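Local coordinates for SusD superfamily protein (Bacteroides fragilis, PDB 3L22) that probably binds glycans at the outer membrane for uptake, as SusD-like proteins do, and can bind zinc ions, at residues T35-L40 with D83-A88; I92-T97 with R151-E155; D280-G284 with K408-N412. All blocks are in the same frame, centred on the assembly; numbering follows the deposited sequence.

Contact 1: residues T35-L40 with D83-A88; sequences TGTKSL and DTWTYA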
loop_
_atom_site.group_PDB
_atom_site.type_symbol
_atom_site.label_atom_id
_atom_site.label_comp_id
_atom_site.label_asym_id
_atom_site.label_seq_id
_atom_site.Cartn_x
_atom_site.Cartn_y
_atom_site.Cartn_z
ATOM N N THR A 35 10.923 10.438 -7.694
ATOM C CA THR A 35 11.541 11.499 -8.474
ATOM C C THR A 35 12.652 10.891 -9.325
ATOM O O THR A 35 12.822 9.651 -9.401
ATOM C CB THR A 35 12.092 12.562 -7.580
ATOM O OG1 THR A 35 13.230 12.013 -6.876
ATOM C CG2 THR A 35 10.951 13.069 -6.651
ATOM N N GLY A 36 13.401 11.764 -9.986
ATOM C CA GLY A 36 14.583 11.360 -10.723
ATOM C C GLY A 36 15.671 10.711 -9.892
ATOM O O GLY A 36 16.480 9.942 -10.451
ATOM N N THR A 37 15.734 11.021 -8.599
ATOM C CA THR A 37 16.798 10.486 -7.736
ATOM C C THR A 37 16.341 9.690 -6.529
ATOM O O THR A 37 17.115 8.938 -6.002
ATOM C CB THR A 37 17.711 11.609 -7.255
ATOM O OG1 THR A 37 16.895 12.674 -6.749
ATOM C CG2 THR A 37 18.610 12.168 -8.459
ATOM N N LYS A 38 15.089 9.815 -6.105
ATOM C CA LYS A 38 14.591 9.142 -4.895
ATOM C C LYS A 38 13.250 8.515 -5.240
ATOM O O LYS A 38 12.668 8.846 -6.284
ATOM C CB LYS A 38 14.435 10.156 -3.769
ATOM C CG LYS A 38 15.789 10.820 -3.308
ATOM C CD LYS A 38 16.629 9.815 -2.546
ATOM C CE LYS A 38 17.943 10.402 -2.029
ATOM N NZ LYS A 38 18.448 9.428 -1.017
ATOM N N SER A 39 12.792 7.593 -4.407
ATOM C CA SER A 39 11.549 6.923 -4.651
ATOM C C SER A 39 10.671 6.918 -3.422
ATOM O O SER A 39 11.159 7.010 -2.277
ATOM C CB SER A 39 11.812 5.520 -5.208
ATOM O OG SER A 39 12.482 4.663 -4.299
ATOM N N LEU A 40 9.363 6.835 -3.646
ATOM C CA LEU A 40 8.416 6.636 -2.578
ATOM C C LEU A 40 7.607 5.358 -2.891
ATOM O O LEU A 40 8.199 4.265 -2.935
ATOM C CB LEU A 40 7.605 7.921 -2.315
ATOM C CG LEU A 40 6.762 8.037 -1.036
ATOM C CD1 LEU A 40 7.645 8.158 0.216
ATOM C CD2 LEU A 40 5.831 9.257 -1.124
ATOM N N ASP A 83 13.975 9.343 3.589
ATOM C CA ASP A 83 13.364 9.469 2.277
ATOM C C ASP A 83 11.850 9.326 2.312
ATOM O O ASP A 83 11.169 10.105 1.676
ATOM C CB ASP A 83 13.913 8.455 1.288
ATOM C CG ASP A 83 15.419 8.667 0.963
ATOM O OD1 ASP A 83 16.019 9.713 1.313
ATOM O OD2 ASP A 83 15.986 7.717 0.369
ATOM N N THR A 84 11.328 8.340 3.040
ATOM C CA THR A 84 9.893 8.178 3.121
ATOM C C THR A 84 9.259 9.445 3.681
ATOM O O THR A 84 8.276 9.953 3.140
ATOM C CB THR A 84 9.510 6.979 3.998
ATOM O OG1 THR A 84 10.035 5.781 3.401
ATOM C CG2 THR A 84 7.971 6.906 4.154
ATOM N N TRP A 85 9.843 9.942 4.772
ATOM C CA TRP A 85 9.389 11.168 5.422
ATOM C C TRP A 85 9.436 12.383 4.479
ATOM O O TRP A 85 8.419 13.042 4.245
ATOM C CB TRP A 85 10.238 11.443 6.672
ATOM C CG TRP A 85 9.675 12.498 7.546
ATOM C CD1 TRP A 85 9.919 13.834 7.464
ATOM C CD2 TRP A 85 8.760 12.320 8.642
ATOM N NE1 TRP A 85 9.203 14.499 8.421
ATOM C CE2 TRP A 85 8.491 13.598 9.167
ATOM C CE3 TRP A 85 8.127 11.210 9.211
ATOM C CZ2 TRP A 85 7.629 13.805 10.248
ATOM C CZ3 TRP A 85 7.283 11.408 10.285
ATOM C CH2 TRP A 85 7.054 12.707 10.805
ATOM N N THR A 86 10.627 12.683 3.978
ATOM C CA THR A 86 10.830 13.825 3.128
ATOM C C THR A 86 9.915 13.785 1.911
ATOM O O THR A 86 9.240 14.768 1.648
ATOM C CB THR A 86 12.295 13.918 2.691
ATOM O OG1 THR A 86 13.103 14.048 3.868
ATOM C CG2 THR A 86 12.555 15.153 1.768
ATOM N N TYR A 87 9.821 12.642 1.212
ATOM C CA TYR A 87 9.043 12.635 -0.043
ATOM C C TYR A 87 7.531 12.532 0.160
ATOM O O TYR A 87 6.793 13.075 -0.661
ATOM C CB TYR A 87 9.632 11.644 -1.081
ATOM C CG TYR A 87 10.947 12.203 -1.556
ATOM C CD1 TYR A 87 12.138 11.897 -0.904
ATOM C CD2 TYR A 87 10.989 13.118 -2.592
ATOM C CE1 TYR A 87 13.331 12.479 -1.294
ATOM C CE2 TYR A 87 12.163 13.717 -2.976
ATOM C CZ TYR A 87 13.318 13.384 -2.335
ATOM O OH TYR A 87 14.474 13.947 -2.725
ATOM N N ALA A 88 7.078 11.873 1.232
ATOM C CA ALA A 88 5.674 11.911 1.603
ATOM C C ALA A 88 5.242 13.352 1.896
ATOM O O ALA A 88 4.224 13.778 1.396
ATOM C CB ALA A 88 5.345 10.985 2.811
HETATM O O HOH W 1 14.476 14.006 -5.545
HETATM O O HOH W 2 14.686 6.442 -2.503
#
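This is a helix-on-loop contact: the loop that joins helix 18-33 to helix 44-52 lies against helix 79-103, in the helical part of the SusD-like fold, consistent with its TPR-related family. Tyr87 and Leu40 give up the most surface. Leu40 lies along the helix, its CD1 3.5 Å from Thr84 O and its CD2 4.3 Å from Ala88 CB; a branched apolar residue suits this place because small Ala88 leaves room beside the backbone. One turn apart, Asp83 and Tyr87 face the same loop residue. Lys38 lays its CB over the Tyr87 ring, 3.9 Å from the centroid, in a CH-pi contact, and its long chain carries NZ on to Asp83 OD2 at 3.3 Å, a salt bridge with weak hydrogen bonds. Thr35 OG1 braces the turn, accepting from Thr37 N (3.2 Å) and Lys38 N (3.0 Å), an ST turn within an ST motif. One water ties Thr35 OG1, Thr37 OG1 and Tyr87 OH together; another accepts from Ser39 N at 2.9 Å and donates weakly to Asp83 OD2 at 3.4 Å. The chemistry is therefore graded: apolar at buried Leu40, charged and hydrated towards the partly exposed side.

Contact 2: residues I92-T97 with R151-E155; sequences INKVNT and RLTAE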
loop_
_atom_site.group_PDB
_atom_site.type_symbol
_atom_site.label_atom_id
_atom_site.label_comp_id
_atom_site.label_asym_id
_atom_site.label_seq_id
_atom_site.Cartn_x
_atom_site.Cartn_y
_atom_site.Cartn_z
ATOM N N ILE A 92 2.625 15.803 0.103
ATOM C CA ILE A 92 1.533 16.435 0.857
ATOM C C ILE A 92 1.507 17.933 0.621
ATOM O O ILE A 92 0.433 18.503 0.380
ATOM C CB ILE A 92 1.640 16.063 2.344
ATOM C CG1 ILE A 92 1.235 14.582 2.520
ATOM C CG2 ILE A 92 0.795 16.987 3.273
ATOM C CD1 ILE A 92 1.816 13.903 3.776
ATOM N N ASN A 93 2.671 18.585 0.664
ATOM C CA ASN A 93 2.726 20.033 0.478
ATOM C C ASN A 93 2.343 20.428 -0.952
ATOM O O ASN A 93 1.698 21.445 -1.147
ATOM C CB ASN A 93 4.092 20.634 0.850
ATOM C CG ASN A 93 4.053 22.173 0.895
ATOM O OD1 ASN A 93 3.254 22.775 1.638
ATOM N ND2 ASN A 93 4.892 22.819 0.073
ATOM N N LYS A 94 2.730 19.608 -1.934
ATOM C CA LYS A 94 2.269 19.795 -3.311
ATOM C C LYS A 94 0.759 19.741 -3.431
ATOM O O LYS A 94 0.181 20.564 -4.144
ATOM C CB LYS A 94 2.909 18.784 -4.267
ATOM C CG LYS A 94 4.368 19.122 -4.573
ATOM C CD LYS A 94 5.074 18.015 -5.400
ATOM C CE LYS A 94 6.486 18.432 -5.775
ATOM N NZ LYS A 94 6.342 19.398 -6.914
ATOM N N VAL A 95 0.115 18.811 -2.727
ATOM C CA VAL A 95 -1.357 18.768 -2.722
ATOM C C VAL A 95 -1.939 20.027 -2.037
ATOM O O VAL A 95 -2.817 20.666 -2.566
ATOM C CB VAL A 95 -1.923 17.491 -2.048
ATOM C CG1 VAL A 95 -3.473 17.646 -1.781
ATOM C CG2 VAL A 95 -1.598 16.231 -2.877
ATOM N N ASN A 96 -1.398 20.406 -0.890
ATOM C CA ASN A 96 -1.891 21.574 -0.141
ATOM C C ASN A 96 -1.821 22.834 -1.044
ATOM O O ASN A 96 -2.784 23.611 -1.118
ATOM C CB ASN A 96 -1.061 21.810 1.125
ATOM C CG ASN A 96 -1.134 20.638 2.127
ATOM O OD1 ASN A 96 -1.972 19.774 1.986
ATOM N ND2 ASN A 96 -0.230 20.611 3.123
ATOM N N THR A 97 -0.693 22.987 -1.738
ATOM C CA THR A 97 -0.470 24.094 -2.672
ATOM C C THR A 97 -1.365 24.033 -3.893
ATOM O O THR A 97 -1.969 25.034 -4.248
ATOM C CB THR A 97 0.991 24.156 -3.087
ATOM O OG1 THR A 97 1.751 24.127 -1.884
ATOM C CG2 THR A 97 1.297 25.453 -3.897
ATOM N N ARG A 151 0.159 18.214 8.558
ATOM C CA ARG A 151 0.418 19.451 7.801
ATOM C C ARG A 151 -0.579 19.571 6.645
ATOM O O ARG A 151 -0.570 18.755 5.722
ATOM C CB ARG A 151 1.854 19.449 7.266
ATOM C CG ARG A 151 2.912 19.184 8.348
ATOM C CD ARG A 151 4.315 19.464 7.884
ATOM N NE ARG A 151 5.298 19.277 8.948
ATOM C CZ ARG A 151 5.585 20.159 9.896
ATOM N NH1 ARG A 151 4.992 21.357 9.953
ATOM N NH2 ARG A 151 6.515 19.845 10.791
ATOM N N LEU A 152 -1.431 20.593 6.712
ATOM C CA LEU A 152 -2.495 20.790 5.744
ATOM C C LEU A 152 -2.508 22.163 5.063
ATOM O O LEU A 152 -3.351 22.407 4.227
ATOM C CB LEU A 152 -3.851 20.491 6.401
ATOM C CG LEU A 152 -4.048 19.063 6.915
ATOM C CD1 LEU A 152 -5.376 18.975 7.731
ATOM C CD2 LEU A 152 -4.026 18.026 5.783
ATOM N N THR A 153 -1.561 23.034 5.358
ATOM C CA THR A 153 -1.516 24.361 4.748
ATOM C C THR A 153 -0.451 24.400 3.666
ATOM O O THR A 153 0.531 23.674 3.741
ATOM C CB THR A 153 -1.179 25.419 5.783
ATOM O OG1 THR A 153 0.035 25.032 6.434
ATOM C CG2 THR A 153 -2.307 25.551 6.850
ATOM N N ALA A 154 -0.656 25.259 2.661
ATOM C CA ALA A 154 0.295 25.438 1.574
ATOM C C ALA A 154 1.455 26.230 2.157
ATOM O O ALA A 154 1.242 27.322 2.653
ATOM C CB ALA A 154 -0.352 26.181 0.409
ATOM N N GLU A 155 2.650 25.648 2.181
ATOM C CA GLU A 155 3.797 26.278 2.862
ATOM C C GLU A 155 4.942 26.442 1.913
ATOM O O GLU A 155 5.426 25.467 1.357
ATOM C CB GLU A 155 4.296 25.432 4.032
ATOM C CG GLU A 155 3.506 25.584 5.301
ATOM C CD GLU A 155 3.351 27.049 5.760
ATOM O OE1 GLU A 155 4.312 27.876 5.626
ATOM O OE2 GLU A 155 2.227 27.342 6.238
#
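Four hydrogen bonds, all made by two asparagine side chains of helix 79-103, hold the loop 151-155 to the helix. Asn93 treats Glu155 as a strand neighbour would: its OD1 accepts from Glu155 N at 3.0 Å while its ND2 donates to Glu155 O, also at 3.0 Å. A carboxamide suits this task because it has the donor and acceptor of a peptide group. Asn96 uses ND2 twice, donating to Arg151 O and to Thr153 O at 3.2 Å each, and so spans the bend of the loop; its OD1 accepts from Arg124 of helix 113-131, and Tyr128 of that helix also bonds to Arg151 O. Thr97 OG1 turns back to its own helix, donating to Asn93 O at 2.8 Å. The guanidinium of Arg151 leads away to Asn161 O, with a salt bridge to Glu432.

These bonds fasten an irregular connection, between helix 113-131 and helix 168-178, to the flank of a long helix in the helical, TPR-like part of the SusD fold. With no regular structure in the loop, its peptide groups find partners in side chains.

Van der Waals contacts fill the rest. Ile92 CG2 lies 3.3 Å from Arg151 O, and Thr97 CA is 3.7 Å from Ala154 CB, where the small methyl lets the two backbones come close, their CA atoms 4.5 Å apart. Leu152 CB points away from helix 79-103, its side chain about 4 Å from a bound zinc ion.

Contact 3: residues D280-G284 with K408-N412; sequences DTKSG and KVGEN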
loop_
_atom_site.group_PDB
_atom_site.type_symbol
_atom_site.label_atom_id
_atom_site.label_comp_id
_atom_site.label_asym_id
_atom_site.label_seq_id
_atom_site.Cartn_x
_atom_site.Cartn_y
_atom_site.Cartn_z
ATOM N N ASP A 280 10.545 -16.113 1.191
ATOM C CA ASP A 280 10.817 -16.881 2.429
ATOM C C ASP A 280 10.152 -18.244 2.356
ATOM O O ASP A 280 9.000 -18.434 2.813
ATOM C CB ASP A 280 10.365 -16.135 3.687
ATOM C CG ASP A 280 10.853 -16.804 4.974
ATOM O OD1 ASP A 280 11.205 -18.010 4.958
ATOM O OD2 ASP A 280 10.913 -16.092 5.998
ATOM N N THR A 281 10.884 -19.204 1.807
ATOM C CA THR A 281 10.351 -20.548 1.663
ATOM C C THR A 281 10.602 -21.401 2.920
ATOM O O THR A 281 10.057 -22.466 3.023
ATOM C CB THR A 281 10.931 -21.263 0.458
ATOM O OG1 THR A 281 12.354 -21.261 0.587
ATOM C CG2 THR A 281 10.495 -20.575 -0.845
ATOM N N LYS A 282 11.417 -20.948 3.873
ATOM C CA LYS A 282 11.590 -21.709 5.123
ATOM C C LYS A 282 10.382 -21.554 6.060
ATOM O O LYS A 282 9.960 -22.505 6.670
ATOM C CB LYS A 282 12.867 -21.247 5.847
ATOM C CG LYS A 282 13.134 -21.980 7.184
ATOM C CD LYS A 282 14.249 -21.347 8.022
ATOM C CE LYS A 282 14.312 -21.954 9.484
ATOM N NZ LYS A 282 14.545 -23.436 9.698
ATOM N N SER A 283 9.849 -20.344 6.172
ATOM C CA SER A 283 8.897 -19.985 7.211
ATOM C C SER A 283 7.743 -19.080 6.805
ATOM O O SER A 283 6.865 -18.835 7.636
ATOM C CB SER A 283 9.656 -19.235 8.327
ATOM O OG SER A 283 10.671 -20.043 8.889
ATOM N N GLY A 284 7.758 -18.519 5.591
ATOM C CA GLY A 284 6.716 -17.605 5.141
ATOM C C GLY A 284 5.560 -18.356 4.493
ATOM O O GLY A 284 5.491 -19.567 4.566
ATOM N N LYS A 408 9.840 -13.650 12.205
ATOM C CA LYS A 408 10.566 -14.153 11.049
ATOM C C LYS A 408 11.610 -15.190 11.508
ATOM O O LYS A 408 12.677 -14.839 11.984
ATOM C CB LYS A 408 11.205 -12.991 10.249
ATOM C CG LYS A 408 10.338 -11.723 10.206
ATOM C CD LYS A 408 10.962 -10.622 9.366
ATOM C CE LYS A 408 10.202 -9.297 9.511
ATOM N NZ LYS A 408 10.601 -8.260 8.526
ATOM N N VAL A 409 11.282 -16.465 11.335
ATOM C CA VAL A 409 12.090 -17.567 11.837
ATOM C C VAL A 409 13.077 -17.902 10.730
ATOM O O VAL A 409 12.706 -18.393 9.677
ATOM C CB VAL A 409 11.270 -18.813 12.222
ATOM C CG1 VAL A 409 12.226 -19.996 12.585
ATOM C CG2 VAL A 409 10.260 -18.499 13.370
ATOM N N GLY A 410 14.345 -17.600 10.983
ATOM C CA GLY A 410 15.411 -17.871 10.030
ATOM C C GLY A 410 16.258 -19.010 10.554
ATOM O O GLY A 410 16.038 -19.524 11.656
ATOM N N GLU A 411 17.189 -19.446 9.727
ATOM C CA GLU A 411 18.054 -20.558 10.035
ATOM C C GLU A 411 18.893 -20.309 11.303
ATOM O O GLU A 411 19.025 -21.209 12.103
ATOM C CB GLU A 411 18.955 -20.843 8.822
ATOM C CG GLU A 411 20.049 -21.892 9.019
ATOM C CD GLU A 411 19.529 -23.261 9.397
ATOM O OE1 GLU A 411 18.363 -23.643 9.101
ATOM O OE2 GLU A 411 20.342 -24.003 9.955
ATOM N N ASN A 412 19.432 -19.103 11.468
ATOM C CA ASN A 412 20.353 -18.789 12.568
ATOM C C ASN A 412 19.923 -17.620 13.475
ATOM O O ASN A 412 20.663 -17.243 14.414
ATOM C CB ASN A 412 21.763 -18.523 12.006
ATOM C CG ASN A 412 22.470 -19.795 11.576
ATOM O OD1 ASN A 412 22.306 -20.867 12.178
ATOM N ND2 ASN A 412 23.260 -19.678 10.538
HETATM O O HOH W 3 13.138 -16.763 7.385
HETATM O O HOH W 4 16.209 -23.430 11.568
HETATM O O HOH W 5 16.255 -23.654 7.338
#
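An Asx motif meets the end of a beta hairpin here, on the surface of the SusD-like fold. Residues 280-284 follow strand 277-279, and residues 408-412 lead from strand 406-409 into the turn before its antiparallel partner, strand 414-417. Lys282, Val409 and Ser283 lose the most surface.

Lys282 reaches across the hairpin end. Its methylene groups lie along the backbone, CD 3.7 Å from Val409 O and CE 3.7 Å from Gly410 C. NZ and Glu411 OE1 form only a long salt bridge, at 3.9 Å; two waters link the charges, each accepting from NZ and donating to OE1. A flexible lysine suits such an exposed, hydrated pairing.

Val409 contributes both its side chain and its carbonyl. Its CG1 is 4.2 Å from Lys282 CE, and the other side of the hairpin meets it at Thr414. Its O is the point where the two segments are joined most directly.

Ser283, short and hydroxylated, can use that carbonyl: the Asx motif holds the turn so that its OG lies beside Val409 O. Asp280 OD1 accepts from Ser283 N at 3.0 Å and, weakly, from Lys282 N at 3.1 Å. Ser283 OG then donates to Val409 O at 2.7 Å, while a water donates both to that same oxygen at 2.8 Å and to Asp280 OD2 at 2.7 Å.

Contacts 1, 2 and 3 follow one another along the chain without interleaving. Contacts 1 and 2 share helix 79-103, which meets the loop 35-40 at residues 83-88 and the loop 151-155 at residues 92-97; their centres lie 16 Å apart on the same side of the chain's centre. One long helix thus receives loops from both earlier and later sequence within the starch-binding-associated region. Contact 3 stands apart, 30 Å from contact 1 and 42 Å from contact 2 between centres, and opposite contact 2 across the chain's centre. It joins a loop to a beta hairpin, so helix-based and hairpin-based contacts occupy separate regions of this single chain.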